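Local coordinates for hypothetical protein AGR_L_1239 (Agrobacterium tumefaciens str. C58, PDB 1VQS), which is of unknown function but belongs to the NIPSNAP family and adopts a ferredoxin-like fold of the dimeric alpha-beta barrel clan, at residues B[38-41]-B[42-45]. Numbering follows the deposited sequence.
Sequences GIEI and QKSH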
ATOM      1  N   GLY B  38     -26.377   4.411  17.921  1.00 21.44           N
ATOM      2  CA  GLY B  38     -25.948   3.135  17.350  1.00 22.15           C
ATOM      3  C   GLY B  38     -25.347   2.069  18.253  1.00 21.58           C
ATOM      4  O   GLY B  38     -25.587   0.878  18.072  1.00 21.13           O
ATOM      5  N   ILE B  39     -24.518   2.462  19.213  1.00 22.67           N
ATOM      6  CA  ILE B  39     -23.700   1.458  19.895  1.00 21.71           C
ATOM      7  C   ILE B  39     -24.515   0.501  20.763  1.00 21.62           C
ATOM      8  O   ILE B  39     -24.204  -0.678  20.836  1.00 20.67           O
ATOM      9  CB  ILE B  39     -22.543   2.132  20.686  1.00 21.28           C
ATOM     10  CG1 ILE B  39     -21.485   1.098  21.074  1.00 22.22           C
ATOM     11  CG2 ILE B  39     -23.061   2.852  21.886  1.00 23.85           C
ATOM     12  CD1 ILE B  39     -20.771   0.476  19.922  1.00 24.82           C
ATOM     13  N   GLU B  40     -25.573   0.963  21.409  1.00 20.60           N
ATOM     14  CA  GLU B  40     -26.382   0.020  22.197  1.00 21.41           C
ATOM     15  C   GLU B  40     -27.074  -1.045  21.343  1.00 19.75           C
ATOM     16  O   GLU B  40     -27.104  -2.242  21.704  1.00 20.17           O
ATOM     17  CB  GLU B  40     -27.368   0.760  23.113  1.00 23.99           C
ATOM     18  CG  GLU B  40     -26.656   1.429  24.283  1.00 26.20           C
ATOM     19  CD  GLU B  40     -25.825   0.437  25.141  1.00 30.55           C
ATOM     20  OE1 GLU B  40     -26.399  -0.569  25.662  1.00 38.29           O
ATOM     21  OE2 GLU B  40     -24.602   0.660  25.282  1.00 36.35           O
ATOM     22  N   ILE B  41     -27.609  -0.627  20.201  1.00 20.43           N
ATOM     23  CA  ILE B  41     -28.163  -1.597  19.264  1.00 20.20           C
ATOM     24  C   ILE B  41     -27.087  -2.564  18.773  1.00 19.50           C
ATOM     25  O   ILE B  41     -27.291  -3.773  18.759  1.00 19.28           O
ATOM     26  CB  ILE B  41     -28.863  -0.877  18.084  1.00 21.82           C
ATOM     27  CG1 ILE B  41     -30.127  -0.136  18.568  1.00 23.66           C
ATOM     28  CG2 ILE B  41     -29.196  -1.856  16.972  1.00 22.32           C
ATOM     29  CD1 ILE B  41     -30.607   0.979  17.634  1.00 24.75           C
ATOM     30  N   GLN B  42     -25.916  -2.039  18.408  1.00 19.51           N
ATOM     31  CA  GLN B  42     -24.849  -2.880  17.873  1.00 19.88           C
ATOM     32  C   GLN B  42     -24.414  -3.911  18.929  1.00 19.92           C
ATOM     33  O   GLN B  42     -24.332  -5.096  18.647  1.00 18.65           O
ATOM     34  CB  GLN B  42     -23.657  -2.031  17.452  1.00 20.35           C
ATOM     35  CG  GLN B  42     -22.653  -2.789  16.652  1.00 20.32           C
ATOM     36  CD  GLN B  42     -21.555  -1.894  16.152  1.00 20.32           C
ATOM     37  OE1 GLN B  42     -21.228  -0.904  16.808  1.00 23.75           O
ATOM     38  NE2 GLN B  42     -20.930  -2.271  15.014  1.00 22.54           N
ATOM     39  N   LYS B  43     -24.184  -3.466  20.161  1.00 19.68           N
ATOM     40  CA  LYS B  43     -23.805  -4.362  21.263  1.00 20.42           C
ATOM     41  C   LYS B  43     -24.870  -5.418  21.521  1.00 18.83           C
ATOM     42  O   LYS B  43     -24.566  -6.580  21.869  1.00 19.49           O
ATOM     43  CB  LYS B  43     -23.534  -3.597  22.561  1.00 20.31           C
ATOM     44  CG  LYS B  43     -22.276  -2.757  22.518  1.00 23.78           C
ATOM     45  CD  LYS B  43     -22.258  -1.647  23.565  1.00 29.93           C
ATOM     46  CE  LYS B  43     -22.193  -2.117  24.965  1.00 35.82           C
ATOM     47  NZ  LYS B  43     -22.386  -0.901  25.832  1.00 29.92           N
ATOM     48  N   SER B  44     -26.139  -5.031  21.376  1.00 19.47           N
ATOM     49  CA  SER B  44     -27.216  -5.963  21.675  1.00 19.83           C
ATOM     50  C   SER B  44     -27.268  -7.157  20.762  1.00 19.10           C
ATOM     51  O   SER B  44     -27.914  -8.149  21.097  1.00 21.17           O
ATOM     52  CB  SER B  44     -28.569  -5.283  21.659  1.00 19.64           C
ATOM     53  OG  SER B  44     -28.998  -5.032  20.341  1.00 20.24           O
ATOM     54  N   HIS B  45     -26.610  -7.068  19.607  1.00 17.87           N
ATOM     55  CA  HIS B  45     -26.474  -8.236  18.711  1.00 17.37           C
ATOM     56  C   HIS B  45     -25.106  -8.871  18.809  1.00 18.60           C
ATOM     57  O   HIS B  45     -24.993 -10.082  18.907  1.00 19.50           O
ATOM     58  CB  HIS B  45     -26.767  -7.846  17.259  1.00 17.93           C
ATOM     59  CG  HIS B  45     -28.182  -7.411  17.037  1.00 17.06           C
ATOM     60  ND1 HIS B  45     -29.245  -8.286  17.046  1.00 18.66           N
ATOM     61  CD2 HIS B  45     -28.704  -6.175  16.815  1.00 17.39           C
ATOM     62  CE1 HIS B  45     -30.364  -7.605  16.851  1.00 19.40           C
ATOM     63  NE2 HIS B  45     -30.062  -6.324  16.696  1.00 18.46           N
TER
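Ile41 O meets the His45 imidazole obliquely, 3.4 Å from CD2, while Ser44 OG lies 3.7 Å above one face of the ring plane, displaced toward the rim. A second flat group is the Glu40 carboxylate: Lys43 NZ approaches OE2 from the syn side at 2.8 Å, 17° out of the carboxylate plane, making a salt bridge with a hydrogen bond. A bend in each chain brings the charges together, Glu40 turning about its second side-chain torsion and Lys43 about its third. A third flat group, the Gln42 amide, has its OE1 3.4 Å from Ile39 CD1. On its way the lysine chain crosses that of Ile39 at a slant, with CG1 of Ile39 3.8 Å from CD of Lys43.

All this happens on consecutive turns near the C-terminal end of helix 27-46, the first helix of the ferredoxin-like fold, where Gln42 and Lys43 touch strand 62-69 of the antiparallel sheet. The Ile39 side chain also packs on Phe112 of the second subunit.

The backbone bond from Lys43 N to Ile39 O is nearly straight, 171° at the hydrogen, whereas that from His45 N to Ile41 O stretches to 3.5 Å and is weak. Ile41 O also accepts from Ser44 OG at 2.6 Å, the hydroxyl being folded back between backbone N and carbonyl carbon (chi1 76°). His45 NE2 is hydrogen-bonded to Asp85 OD2, and the His45 side chain touches Arg81 and Leu82 of helix 72-84.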